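Local coordinates for redox-sensing transcriptional repressor rex (Thermoanaerobacter ethanolicus, PDB 3WG9), which represses transcription as a homodimeric, redox-sensing DNA-binding protein and probably responds to the cellular balance of NADH and NAD(+), at the interface of chains A and B. Sequence-based numbering; all coordinates share one arbitrary frame. Chains: chain A/B, Redox-sensing transcriptional repressor rex.

Both contacts engage the C-terminal helix 195-214 of chain B, and their C-alpha centres lie about 17 Å apart. In contact 1 a middle stretch of that helix packs on strand ends of the chain A Rossmann domain; in contact 2 its first turn, with B:His194 just before it, meets the N-terminal helix 9-27 of chain A. One helix thus touches both the nucleotide-binding and the DNA-binding parts of the partner subunit. The two-fold axis of the homodimer repeats each contact with the chains exchanged, so this swapped helix may couple redox sensing to the placement of the DNA-binding domains.

Contact 1: the interface of chains A and B. Residues chain A 80, 85, 149, 173, 189; chain B 202-203, 206-207.
Helix 195-214 of chain B lies against strands 85-90, 149-152, 173-176 and 189-192 of chain A, with the loop at A:Gly80 closing one end of the patch. At that end A:Tyr85 and B:Asn207 meet tip to tip, the ring and amide planes 65° apart. The amide nitrogen ND2 of B:Asn207 donates to the phenol oxygen OH of A:Tyr85 over 2.6 Å, a short bond but a bent one, with 122° at the hydrogen. The phenol oxygen lies close to the amide plane, and the nitrogen approaches the edge of the ring in plane. The phenol in turn donates to the carbonyl oxygen of A:Gly80, A:Tyr85 OH to A:Gly80 O measuring 2.6 Å, so one oxygen accepts from the partner and gives to its own loop. The same nitrogen also donates to the backbone carbonyl oxygen of B:Ser203, one turn earlier (B:Asn207 ND2 to B:Ser203 O 3.0 Å), which ties the amide to its own helix.

The remainder is apolar. B:Leu206 and A:Tyr85 lie alongside one another, pointing opposite ways, the CD1 methyl of B:Leu206 3.8 Å from ring atom CE1 of A:Tyr85, while the other leucine branch, CD2, turns to A:Ile189 CD1 at 3.8 Å. The methylene CB of B:Ser203 rests near CZ of A:Tyr85. In B:Val202, CG1 stands anti to the backbone N (chi1 172°), which points this methyl at the sheet; it meets A:Ala173 CB at 3.4 Å, a rather close methyl contact. The same methyl faces A:Ile149 CD1 at 3.9 Å, these two side chains approaching end on. B:Val202 thus sits over A:Ala173 beside A:Ile149, while A:Ile189 packs on B:Leu206.

The strand residues A:Tyr85, A:Ile149, A:Ala173 and A:Ile189 start their strands, and together they form a platform at one end of the Rossmann sheet on which the partner's C-terminal helix is seated.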
loop_
_atom_site.group_PDB
_atom_site.type_symbol
_atom_site.label_atom_id
_atom_site.label_comp_id
_atom_site.label_asym_id
_atom_site.label_seq_id
_atom_site.Cartn_x
_atom_site.Cartn_y
_atom_site.Cartn_z
ATOM N N GLY A 80 -7.700 9.720 -14.436
ATOM C CA GLY A 80 -8.886 10.452 -14.009
ATOM C C GLY A 80 -8.658 11.551 -12.994
ATOM O O GLY A 80 -9.615 12.020 -12.315
ATOM N N TYR A 85 -13.335 14.179 -6.934
ATOM C CA TYR A 85 -14.171 13.078 -6.412
ATOM C C TYR A 85 -14.613 13.493 -5.013
ATOM O O TYR A 85 -13.830 14.108 -4.273
ATOM C CB TYR A 85 -13.390 11.745 -6.333
ATOM C CG TYR A 85 -12.870 11.351 -7.682
ATOM C CD1 TYR A 85 -13.661 10.621 -8.543
ATOM C CD2 TYR A 85 -11.664 11.860 -8.167
ATOM C CE1 TYR A 85 -13.237 10.308 -9.837
ATOM C CE2 TYR A 85 -11.253 11.576 -9.479
ATOM C CZ TYR A 85 -12.024 10.792 -10.276
ATOM O OH TYR A 85 -11.653 10.560 -11.579
ATOM N N ILE A 149 -16.933 7.959 -3.777
ATOM C CA ILE A 149 -16.114 6.884 -3.253
ATOM C C ILE A 149 -16.322 6.753 -1.754
ATOM O O ILE A 149 -16.203 7.744 -1.016
ATOM C CB ILE A 149 -14.575 7.206 -3.449
ATOM C CG1 ILE A 149 -14.197 7.329 -4.950
ATOM C CG2 ILE A 149 -13.724 6.053 -2.852
ATOM C CD1 ILE A 149 -12.745 7.931 -5.123
ATOM N N ALA A 173 -17.737 3.150 -6.062
ATOM C CA ALA A 173 -16.345 2.801 -5.740
ATOM C C ALA A 173 -16.160 2.675 -4.237
ATOM O O ALA A 173 -16.655 3.533 -3.479
ATOM C CB ALA A 173 -15.372 3.821 -6.312
ATOM N N ILE A 189 -16.686 -0.628 -8.193
ATOM C CA ILE A 189 -15.222 -0.797 -8.106
ATOM C C ILE A 189 -14.832 -1.033 -6.655
ATOM O O ILE A 189 -15.279 -0.308 -5.762
ATOM C CB ILE A 189 -14.500 0.407 -8.666
ATOM C CG1 ILE A 189 -14.747 0.490 -10.181
ATOM C CG2 ILE A 189 -12.971 0.354 -8.379
ATOM C CD1 ILE A 189 -14.707 1.945 -10.593
ATOM N N VAL B 202 -8.633 3.742 -8.415
ATOM C CA VAL B 202 -10.068 3.844 -8.339
ATOM C C VAL B 202 -10.457 5.018 -9.290
ATOM O O VAL B 202 -11.426 4.915 -10.028
ATOM C CB VAL B 202 -10.520 4.155 -6.882
ATOM C CG1 VAL B 202 -12.028 4.473 -6.810
ATOM C CG2 VAL B 202 -10.080 3.010 -5.956
ATOM N N SER B 203 -9.748 6.139 -9.266
ATOM C CA SER B 203 -10.079 7.193 -10.237
ATOM C C SER B 203 -9.954 6.643 -11.675
ATOM O O SER B 203 -10.754 6.993 -12.574
ATOM C CB SER B 203 -9.232 8.444 -10.021
ATOM O OG SER B 203 -7.879 8.105 -9.775
ATOM N N LEU B 206 -13.117 4.436 -12.441
ATOM C CA LEU B 206 -14.317 5.252 -12.593
ATOM C C LEU B 206 -14.385 5.947 -13.956
ATOM O O LEU B 206 -15.459 6.320 -14.411
ATOM C CB LEU B 206 -14.386 6.337 -11.488
ATOM C CG LEU B 206 -14.774 5.819 -10.092
ATOM C CD1 LEU B 206 -14.495 6.847 -9.018
ATOM C CD2 LEU B 206 -16.209 5.362 -10.021
ATOM N N ASN B 207 -13.248 6.130 -14.616
ATOM C CA ASN B 207 -13.216 6.881 -15.884
ATOM C C ASN B 207 -12.840 6.102 -17.088
ATOM O O ASN B 207 -12.818 6.660 -18.201
ATOM C CB ASN B 207 -12.254 8.072 -15.782
ATOM C CG ASN B 207 -12.816 9.135 -14.926
ATOM O OD1 ASN B 207 -13.821 9.754 -15.268
ATOM N ND2 ASN B 207 -12.243 9.288 -13.741
#

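Contact 2: the interface of chains A and B. Residues chain A 16-17, 20; chain B 181, 194, 197.
A:Arg20, on helix 9-27 of the winged-helix DNA-binding domain of this Rex-family repressor, presents an edge of its guanidinium to B:Asp197, in the first turn of helix 195-214, and a face to B:His194, in the loop just before it.

The ionic part is a side-on, two-pronged salt bridge. A:Arg20 NE donates to carboxylate oxygen OD1 of B:Asp197 at 2.8 Å, nearly straight with 167° at the hydrogen and within the guanidinium plane. A:Arg20 NH2 donates to the second oxygen, OD2 of B:Asp197, also at 2.8 Å, less straight and with the oxygen somewhat tilted from that plane. Both oxygens use their syn lone pairs, and the guanidinium and carboxylate lie close to a common plane, so the paired bonds restrict rotation of the guanidinium. The arginine chain is bent at chi3 (-78°), which turns the NE edge towards the aspartate.

The stacking part uses a face of the same group. The guanidinium and the imidazole of B:His194 are almost parallel, 6° apart, with A:Arg20 CZ over the ring at 3.5 Å from its centroid, a cation-pi arrangement. Conversely, B:His194 CD2 lies over the centre of the guanidinium, 3.4 Å from A:Arg20 CZ. The arginine is therefore fixed by its edge and its face at once. The arginine charge may disfavour, and the nearby B:Asp181 carboxylate favour, a protonated ring.

Longer-range electrostatics involve B:Asp181, at the in-plane edge of the B:His194 ring. Its OD2 is 4.5 Å from A:Arg20 NH1, not in direct contact, though its opposite charge may add to the attraction. B:Asp181 and B:His194 belong to a zinc site of this protein, and no zinc is bound to this chain here.

Van der Waals contact comes from A:Pro16, one turn before A:Arg20, whose ring carbon CB packs against B:Asp197 CA at 3.7 Å, with its CG near the backbone carbonyl of B:Asp197.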
loop_
_atom_site.group_PDB
_atom_site.type_symbol
_atom_site.label_atom_id
_atom_site.label_comp_id
_atom_site.label_asym_id
_atom_site.label_seq_id
_atom_site.Cartn_x
_atom_site.Cartn_y
_atom_site.Cartn_z
ATOM N N PRO A 16 0.163 4.653 -11.862
ATOM C CA PRO A 16 0.434 5.688 -10.864
ATOM C C PRO A 16 1.908 5.810 -10.614
ATOM O O PRO A 16 2.367 6.866 -10.239
ATOM C CB PRO A 16 -0.292 5.160 -9.607
ATOM C CG PRO A 16 -1.444 4.380 -10.215
ATOM C CD PRO A 16 -0.820 3.665 -11.379
ATOM N N ARG A 17 2.659 4.740 -10.777
ATOM C CA ARG A 17 4.100 4.854 -10.586
ATOM C C ARG A 17 4.745 5.722 -11.686
ATOM O O ARG A 17 5.650 6.556 -11.437
ATOM C CB ARG A 17 4.708 3.458 -10.652
ATOM C CG ARG A 17 6.146 3.470 -10.267
ATOM C CD ARG A 17 6.560 2.114 -9.674
ATOM N NE ARG A 17 7.989 2.157 -9.397
ATOM C CZ ARG A 17 8.858 1.269 -9.859
ATOM N NH1 ARG A 17 8.424 0.258 -10.611
ATOM N NH2 ARG A 17 10.148 1.367 -9.539
ATOM N N ARG A 20 4.013 9.420 -10.668
ATOM C CA ARG A 20 4.913 9.963 -9.608
ATOM C C ARG A 20 6.286 10.427 -10.127
ATOM O O ARG A 20 6.739 11.547 -9.883
ATOM C CB ARG A 20 5.129 8.938 -8.449
ATOM C CG ARG A 20 3.922 8.761 -7.475
ATOM C CD ARG A 20 4.299 7.827 -6.240
ATOM N NE ARG A 20 4.302 6.394 -6.551
ATOM C CZ ARG A 20 5.381 5.625 -6.717
ATOM N NH1 ARG A 20 6.592 6.142 -6.690
ATOM N NH2 ARG A 20 5.267 4.325 -6.975
ATOM N N ASP B 181 9.386 10.972 -0.832
ATOM C CA ASP B 181 10.469 10.012 -0.990
ATOM C C ASP B 181 11.805 10.447 -0.330
ATOM O O ASP B 181 12.530 11.330 -0.828
ATOM C CB ASP B 181 10.614 9.596 -2.458
ATOM C CG ASP B 181 9.463 8.680 -2.927
ATOM O OD1 ASP B 181 8.421 8.557 -2.231
ATOM O OD2 ASP B 181 9.607 8.038 -3.987
ATOM N N HIS B 194 3.033 4.115 -0.752
ATOM C CA HIS B 194 2.480 5.043 -1.711
ATOM C C HIS B 194 1.000 4.659 -1.727
ATOM O O HIS B 194 0.560 4.076 -2.664
ATOM C CB HIS B 194 3.125 4.697 -3.087
ATOM C CG HIS B 194 4.594 5.069 -3.181
ATOM N ND1 HIS B 194 5.053 6.348 -2.952
ATOM C CD2 HIS B 194 5.681 4.334 -3.545
ATOM C CE1 HIS B 194 6.362 6.380 -3.116
ATOM N NE2 HIS B 194 6.769 5.168 -3.462
ATOM N N ASP B 197 -0.963 5.263 -4.864
ATOM C CA ASP B 197 -0.860 4.336 -6.003
ATOM C C ASP B 197 -2.117 3.448 -6.018
ATOM O O ASP B 197 -2.595 3.044 -7.101
ATOM C CB ASP B 197 0.355 3.406 -5.917
ATOM C CG ASP B 197 1.686 4.095 -6.268
ATOM O OD1 ASP B 197 1.735 5.332 -6.460
ATOM O OD2 ASP B 197 2.708 3.363 -6.300
#